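Local coordinates for protein pyridoxal kinase (Entamoeba histolytica, PDB 4S1H) that probably phosphorylates pyridoxal with ATP to make pyridoxal 5'-phosphate, acting as a magnesium-dependent kinase of the ribokinase superfamily, at residues Y107-P112 against T219-L224. Numbering follows the deposited sequence.
Sequences YFLCDP and TLTYIL. With MG (magnesium ion), chain D.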
loop_
_atom_site.group_PDB
_atom_site.type_symbol
_atom_site.label_atom_id
_atom_site.label_comp_id
_atom_site.label_asym_id
_atom_site.label_seq_id
_atom_site.Cartn_x
_atom_site.Cartn_y
_atom_site.Cartn_z
ATOM N N TYR A 107 10.365 16.915 -9.524
ATOM C CA TYR A 107 11.591 16.260 -9.109
ATOM C C TYR A 107 11.433 14.734 -9.280
ATOM O O TYR A 107 10.613 14.096 -8.622
ATOM C CB TYR A 107 11.907 16.632 -7.658
ATOM C CG TYR A 107 13.256 16.170 -7.123
ATOM C CD1 TYR A 107 14.406 16.958 -7.270
ATOM C CD2 TYR A 107 13.382 14.972 -6.416
ATOM C CE1 TYR A 107 15.633 16.534 -6.759
ATOM C CE2 TYR A 107 14.611 14.539 -5.908
ATOM C CZ TYR A 107 15.727 15.330 -6.072
ATOM O OH TYR A 107 16.936 14.908 -5.560
ATOM N N PHE A 108 12.233 14.143 -10.164
ATOM C CA PHE A 108 12.141 12.724 -10.478
ATOM C C PHE A 108 13.324 11.969 -9.910
ATOM O O PHE A 108 14.477 12.200 -10.309
ATOM C CB PHE A 108 11.996 12.562 -11.984
ATOM C CG PHE A 108 12.054 11.136 -12.495
ATOM C CD1 PHE A 108 11.672 10.034 -11.722
ATOM C CD2 PHE A 108 12.511 10.903 -13.798
ATOM C CE1 PHE A 108 11.728 8.748 -12.244
ATOM C CE2 PHE A 108 12.518 9.626 -14.316
ATOM C CZ PHE A 108 12.125 8.547 -13.545
ATOM N N LEU A 109 13.047 11.121 -8.932
ATOM C CA LEU A 109 13.997 10.162 -8.392
ATOM C C LEU A 109 13.771 8.838 -9.093
ATOM O O LEU A 109 12.724 8.204 -8.922
ATOM C CB LEU A 109 13.812 10.010 -6.873
ATOM C CG LEU A 109 14.833 9.146 -6.107
ATOM C CD1 LEU A 109 14.692 9.416 -4.617
ATOM C CD2 LEU A 109 14.709 7.666 -6.374
ATOM N N CYS A 110 14.736 8.399 -9.874
ATOM C CA CYS A 110 14.703 7.127 -10.560
ATOM C C CYS A 110 15.536 6.141 -9.766
ATOM O O CYS A 110 16.749 6.329 -9.601
ATOM C CB CYS A 110 15.215 7.252 -11.997
ATOM S SG CYS A 110 15.167 5.711 -12.928
ATOM N N ASP A 111 14.902 5.111 -9.245
ATOM C CA ASP A 111 15.616 4.051 -8.539
ATOM C C ASP A 111 15.658 2.850 -9.470
ATOM O O ASP A 111 14.694 2.100 -9.557
ATOM C CB ASP A 111 14.821 3.708 -7.278
ATOM C CG ASP A 111 15.556 2.820 -6.348
ATOM O OD1 ASP A 111 16.803 2.780 -6.410
ATOM O OD2 ASP A 111 14.887 2.203 -5.468
ATOM N N PRO A 112 16.753 2.676 -10.210
ATOM C CA PRO A 112 16.830 1.574 -11.157
ATOM C C PRO A 112 16.979 0.270 -10.383
ATOM O O PRO A 112 17.879 0.145 -9.578
ATOM C CB PRO A 112 18.062 1.910 -11.977
ATOM C CG PRO A 112 18.935 2.706 -11.069
ATOM C CD PRO A 112 18.022 3.392 -10.078
ATOM N N THR A 219 13.471 0.950 0.667
ATOM C CA THR A 219 13.235 1.665 1.918
ATOM C C THR A 219 14.089 2.929 1.952
ATOM O O THR A 219 13.589 4.007 2.226
ATOM C CB THR A 219 13.506 0.740 3.101
ATOM O OG1 THR A 219 12.584 -0.356 3.049
ATOM C CG2 THR A 219 13.409 1.465 4.421
ATOM N N LEU A 220 15.368 2.816 1.606
ATOM C CA LEU A 220 16.218 4.011 1.504
ATOM C C LEU A 220 15.621 5.087 0.584
ATOM O O LEU A 220 15.569 6.276 0.952
ATOM C CB LEU A 220 17.651 3.666 1.018
ATOM C CG LEU A 220 18.618 4.845 0.728
ATOM C CD1 LEU A 220 18.801 5.738 1.938
ATOM C CD2 LEU A 220 19.940 4.317 0.226
ATOM N N THR A 221 15.197 4.671 -0.604
ATOM C CA THR A 221 14.652 5.557 -1.602
ATOM C C THR A 221 13.481 6.363 -1.014
ATOM O O THR A 221 13.456 7.593 -1.172
ATOM C CB THR A 221 14.157 4.750 -2.803
ATOM O OG1 THR A 221 15.273 4.224 -3.525
ATOM C CG2 THR A 221 13.295 5.583 -3.746
ATOM N N TYR A 222 12.534 5.702 -0.355
ATOM C CA TYR A 222 11.339 6.437 0.126
ATOM C C TYR A 222 11.584 7.275 1.376
ATOM O O TYR A 222 11.004 8.340 1.514
ATOM C CB TYR A 222 10.141 5.501 0.301
ATOM C CG TYR A 222 9.687 4.999 -1.042
ATOM C CD1 TYR A 222 8.989 5.837 -1.932
ATOM C CD2 TYR A 222 9.969 3.715 -1.448
ATOM C CE1 TYR A 222 8.598 5.380 -3.196
ATOM C CE2 TYR A 222 9.585 3.258 -2.706
ATOM C CZ TYR A 222 8.915 4.097 -3.563
ATOM O OH TYR A 222 8.523 3.663 -4.801
ATOM N N ILE A 223 12.511 6.862 2.233
ATOM C CA ILE A 223 12.850 7.715 3.389
ATOM C C ILE A 223 13.596 8.967 2.885
ATOM O O ILE A 223 13.269 10.089 3.281
ATOM C CB ILE A 223 13.667 6.987 4.472
ATOM C CG1 ILE A 223 12.863 5.796 5.042
ATOM C CG2 ILE A 223 13.985 7.957 5.611
ATOM C CD1 ILE A 223 13.656 4.858 5.938
ATOM N N LEU A 224 14.596 8.750 2.038
ATOM C CA LEU A 224 15.327 9.878 1.411
ATOM C C LEU A 224 14.394 10.877 0.723
ATOM O O LEU A 224 14.415 12.074 1.010
ATOM C CB LEU A 224 16.321 9.323 0.390
ATOM C CG LEU A 224 17.007 10.345 -0.511
ATOM C CD1 LEU A 224 17.816 11.306 0.332
ATOM C CD2 LEU A 224 17.852 9.599 -1.524
HETATM MG MG MG D . 18.245 1.865 -5.377
HETATM O O HOH W 1 16.796 0.465 -4.460
HETATM O O HOH W 2 18.542 0.567 -6.836
HETATM O O HOH W 3 17.777 3.216 -3.557
HETATM O O HOH W 4 19.764 1.072 -4.249
#
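A magnesium-linked contact, buried near the centre of the ribokinase-like fold, brings Leu109, on parallel strand 107-110, and Asp111 of segment 107-112 against Thr221 and Leu224 on helix 216-229. This helix begins within the glycine-rich Gly-Val-Gly-Asp motif typical of the superfamily, whose Gly217 binds ADP. Asp111 uses its two carboxylate oxygens differently: OD1 binds the magnesium ion at 2.0 Å, while OD2 faces the helix and lies 2.8 Å from Thr221 OG1. With CG anti to the backbone N (chi1 -170°), the Asp111 carboxylate reaches across to both the metal and the helix. The Thr221 hydroxyl is itself hydrogen-bonded to the carbonyl of Gly217, one turn back along the helix. The carbonyl of Thr141 and four waters complete the six-ligand metal shell, and two of these waters tie the ion to the contact: water 1 lies 2.8 Å from Asp111 OD2, and water 3 is hydrogen-bonded to Thr221 OG1 at 2.7 Å. Thr221 thus belongs to the second shell of the metal, through water 3. Away from the metal the contact turns apolar. The Thr221 methyl points to the strand, where Leu109 CD2 meets CG2 at 3.6 Å; the other Leu109 branch, CD1, points at the helix, 4.1 Å from Thr221 O and 4.4 Å from Leu224 CD2.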